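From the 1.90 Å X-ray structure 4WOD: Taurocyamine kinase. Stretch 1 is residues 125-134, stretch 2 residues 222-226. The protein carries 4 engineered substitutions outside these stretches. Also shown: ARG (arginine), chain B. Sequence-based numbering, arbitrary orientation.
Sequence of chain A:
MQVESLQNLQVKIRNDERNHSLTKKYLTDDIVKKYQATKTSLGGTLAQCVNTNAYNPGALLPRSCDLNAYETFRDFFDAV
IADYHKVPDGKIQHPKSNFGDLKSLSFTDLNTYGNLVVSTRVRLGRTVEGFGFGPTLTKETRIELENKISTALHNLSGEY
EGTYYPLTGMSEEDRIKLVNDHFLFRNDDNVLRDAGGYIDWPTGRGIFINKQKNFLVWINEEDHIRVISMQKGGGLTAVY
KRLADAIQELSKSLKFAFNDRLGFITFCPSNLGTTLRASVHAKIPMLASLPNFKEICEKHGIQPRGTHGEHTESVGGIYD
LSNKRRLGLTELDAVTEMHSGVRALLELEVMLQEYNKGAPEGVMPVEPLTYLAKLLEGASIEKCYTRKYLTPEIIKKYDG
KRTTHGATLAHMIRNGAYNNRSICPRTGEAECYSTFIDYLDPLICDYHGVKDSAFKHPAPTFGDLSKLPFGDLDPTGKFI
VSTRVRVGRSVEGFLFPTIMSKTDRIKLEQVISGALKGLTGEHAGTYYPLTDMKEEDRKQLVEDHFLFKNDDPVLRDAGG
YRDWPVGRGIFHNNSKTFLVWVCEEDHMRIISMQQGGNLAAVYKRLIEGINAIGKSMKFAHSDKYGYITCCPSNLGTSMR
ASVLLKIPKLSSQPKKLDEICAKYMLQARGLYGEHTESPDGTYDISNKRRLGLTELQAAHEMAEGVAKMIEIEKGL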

# COMPACT_ATOMS: atom_id res chain seq x y z
N GLY A 125 16.76 23.43 2.64
CA GLY A 125 16.13 24.71 2.94
C GLY A 125 16.71 25.27 4.23
O GLY A 125 17.27 24.52 5.04
N ARG A 126 16.59 26.59 4.43
CA ARG A 126 16.99 27.22 5.67
C ARG A 126 16.07 28.38 6.02
O ARG A 126 15.54 29.07 5.14
CB ARG A 126 18.42 27.75 5.60
CG ARG A 126 19.51 26.68 5.43
CD ARG A 126 19.64 25.83 6.69
NE ARG A 126 20.85 25.00 6.68
CZ ARG A 126 20.86 23.71 6.34
NH1 ARG A 126 19.73 23.11 5.95
NH2 ARG A 126 22.01 23.02 6.37
N THR A 127 15.90 28.57 7.32
CA THR A 127 15.24 29.73 7.89
C THR A 127 16.30 30.67 8.43
O THR A 127 17.16 30.24 9.19
CB THR A 127 14.32 29.34 9.04
OG1 THR A 127 13.30 28.44 8.57
CG2 THR A 127 13.70 30.60 9.69
N VAL A 128 16.24 31.93 8.05
CA VAL A 128 17.16 32.93 8.61
C VAL A 128 16.59 33.47 9.94
O VAL A 128 15.45 33.93 9.99
CB VAL A 128 17.43 34.09 7.61
CG1 VAL A 128 18.26 35.19 8.25
CG2 VAL A 128 18.10 33.57 6.32
N GLU A 129 17.38 33.39 11.02
CA GLU A 129 16.96 33.94 12.32
C GLU A 129 16.55 35.40 12.25
O GLU A 129 17.16 36.19 11.53
CB GLU A 129 18.07 33.81 13.35
CG GLU A 129 18.30 32.41 13.86
CD GLU A 129 19.42 32.35 14.87
OE1 GLU A 129 20.30 33.25 14.85
OE2 GLU A 129 19.40 31.41 15.70
N GLY A 130 15.53 35.75 13.02
CA GLY A 130 15.11 37.13 13.17
C GLY A 130 14.00 37.53 12.22
O GLY A 130 13.57 38.68 12.25
N PHE A 131 13.55 36.62 11.36
CA PHE A 131 12.53 36.97 10.37
C PHE A 131 11.39 35.98 10.42
O PHE A 131 11.63 34.81 10.65
CB PHE A 131 13.09 36.98 8.94
CG PHE A 131 14.13 38.04 8.70
CD1 PHE A 131 13.78 39.28 8.18
CD2 PHE A 131 15.47 37.78 8.99
CE1 PHE A 131 14.73 40.25 7.93
CE2 PHE A 131 16.44 38.76 8.75
CZ PHE A 131 16.07 39.99 8.23
N GLY A 132 10.17 36.45 10.19
CA GLY A 132 9.02 35.57 10.19
C GLY A 132 8.86 34.84 8.87
O GLY A 132 9.75 34.89 8.01
N PHE A 133 7.76 34.11 8.76
CA PHE A 133 7.36 33.47 7.52
C PHE A 133 6.24 34.32 6.90
O PHE A 133 5.90 35.36 7.45
CB PHE A 133 6.89 32.03 7.76
CG PHE A 133 8.00 31.09 8.18
CD1 PHE A 133 9.27 31.19 7.63
CD2 PHE A 133 7.77 30.11 9.15
CE1 PHE A 133 10.29 30.31 8.02
CE2 PHE A 133 8.77 29.24 9.56
CZ PHE A 133 10.03 29.32 9.00
N GLY A 134 5.68 33.85 5.78
CA GLY A 134 4.57 34.50 5.10
C GLY A 134 3.61 35.33 5.94
O GLY A 134 3.42 36.52 5.66
N ARG B . 2.82 16.78 3.77
CA ARG B . 2.45 18.14 3.49
C ARG B . 0.97 18.47 3.48
O ARG B . 0.16 17.76 2.83
CB ARG B . 3.11 18.62 2.26
CG ARG B . 4.51 19.08 2.51
CD ARG B . 4.51 20.55 2.29
NE ARG B . 5.82 21.07 2.50
CZ ARG B . 6.41 21.89 1.66
NH1 ARG B . 7.60 22.33 1.91
NH2 ARG B . 5.79 22.22 0.57
OXT ARG B . 0.75 19.46 4.20
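Stretch 2 222-226: EDHIR

Stretch 2 runs antiparallel to stretch 1. Residues 225-226 are strand and pair with Gly 125 and Arg 126; residues 222-224 are loop. The register sets Gly 125 opposite Arg 226, with CA atoms 4.3 Å apart, and Arg 126 opposite Ile 225, with CA atoms 5.2 Å apart. The second pair is the hydrogen-bonded one. Arg 126 N donates to Ile 225 O at 2.9 Å, and Ile 225 N donates to Arg 126 O at 3.2 Å.

His 224 is the centre of the contact. It has the largest covered area in either stretch, and its CA-to-CB bond points toward stretch 1. With chi1 at -71° (m) and chi2 at 170°, the ring enters the loop that follows the strand of stretch 1. Both ring nitrogens are used. Val 128 N donates to His 224 ND1 at 2.8 Å, so ND1 is the acceptor. His 224 NE2 donates to Gly 132 O at 2.7 Å. Both partners lie near the ring plane. The imidazole thus links the first residue of the type II turn from Val 128 to Phe 131 with the residue just after it. Glu 129 and Gly 130, at the middle of that turn, do not touch stretch 2.

Phe 133 has chi1 at -68° (m). Its CA-to-CB bond points sideways, but the end of its side chain comes nearer. The ring edge is directed at the face of His 224, offset, with centroids 5.3 Å apart and planes at 63°. Phe 133 CD1 lies 3.6 Å from His 224 NE2.

Arg 126 and Ile 225 project to the same face of the sheet. Arg 126 is m at chi1 and chi2, and its end leads away from stretch 2. Arg 126 NH1 folds back to donate to Gly 125 O at 3.0 Å. Ile 225 is m, t and places Ile 225 CD1 3.9 Å from Val 128 CG2, an apolar contact. Val 128 is t.

Arg 226 projects to the other face. Its chain is extended at chi1 and chi2 (t, t), then bends at chi3 (-57°, m). This brings Arg 226 NH1 to Asp 223 OD2 at 2.6 Å in a salt bridge. The guanidinium also passes Gly 125, with Arg 226 NH2 3.9 Å from Gly 125 CA. A CB on Gly 125 would clash with Arg 226 NH2, at 2.8 Å.

The CA-to-CB bond of Glu 222 points away from stretch 1. With chi1 and chi2 both t, it reaches the bound arginine: ARG NH1 donates to Glu 222 OE1 at 2.5 Å, a very short hydrogen bond.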

# COMPACT_ATOMS: atom_id res chain seq x y z
N GLU A 222 8.91 30.03 -0.17
CA GLU A 222 8.13 29.38 0.89
C GLU A 222 8.97 29.41 2.15
O GLU A 222 8.62 30.07 3.15
CB GLU A 222 7.77 27.94 0.52
CG GLU A 222 7.32 27.12 1.72
CD GLU A 222 6.82 25.72 1.35
OE1 GLU A 222 7.25 24.76 2.02
OE2 GLU A 222 6.00 25.59 0.42
N ASP A 223 10.10 28.71 2.09
CA ASP A 223 11.17 28.92 3.04
C ASP A 223 11.97 30.14 2.65
O ASP A 223 11.85 30.65 1.52
CB ASP A 223 12.07 27.68 3.12
CG ASP A 223 11.41 26.53 3.88
OD1 ASP A 223 10.94 26.77 5.01
OD2 ASP A 223 11.30 25.42 3.33
N HIS A 224 12.77 30.65 3.59
CA HIS A 224 13.58 31.82 3.34
C HIS A 224 14.51 31.52 2.17
O HIS A 224 14.60 32.28 1.19
CB HIS A 224 14.35 32.23 4.60
CG HIS A 224 13.47 32.80 5.67
ND1 HIS A 224 13.90 33.06 6.95
CD2 HIS A 224 12.16 33.16 5.64
CE1 HIS A 224 12.91 33.56 7.66
NE2 HIS A 224 11.84 33.64 6.89
N ILE A 225 15.19 30.39 2.29
CA ILE A 225 16.11 29.90 1.27
C ILE A 225 15.81 28.44 0.95
O ILE A 225 15.63 27.62 1.86
CB ILE A 225 17.58 29.99 1.72
CG1 ILE A 225 17.82 31.27 2.54
CG2 ILE A 225 18.48 29.90 0.53
CD1 ILE A 225 19.17 31.33 3.25
N ARG A 226 15.74 28.13 -0.34
CA ARG A 226 15.74 26.75 -0.79
C ARG A 226 16.90 26.60 -1.75
O ARG A 226 17.00 27.33 -2.74
CB ARG A 226 14.41 26.34 -1.45
CG ARG A 226 14.34 24.82 -1.62
CD ARG A 226 12.96 24.26 -1.98
NE ARG A 226 11.85 24.56 -1.06
CZ ARG A 226 11.84 24.39 0.27
NH1 ARG A 226 10.74 24.70 0.94
NH2 ARG A 226 12.90 23.95 0.94
O HOH W 1 12.48 28.86 6.02
O HOH W 2 6.20 31.20 4.04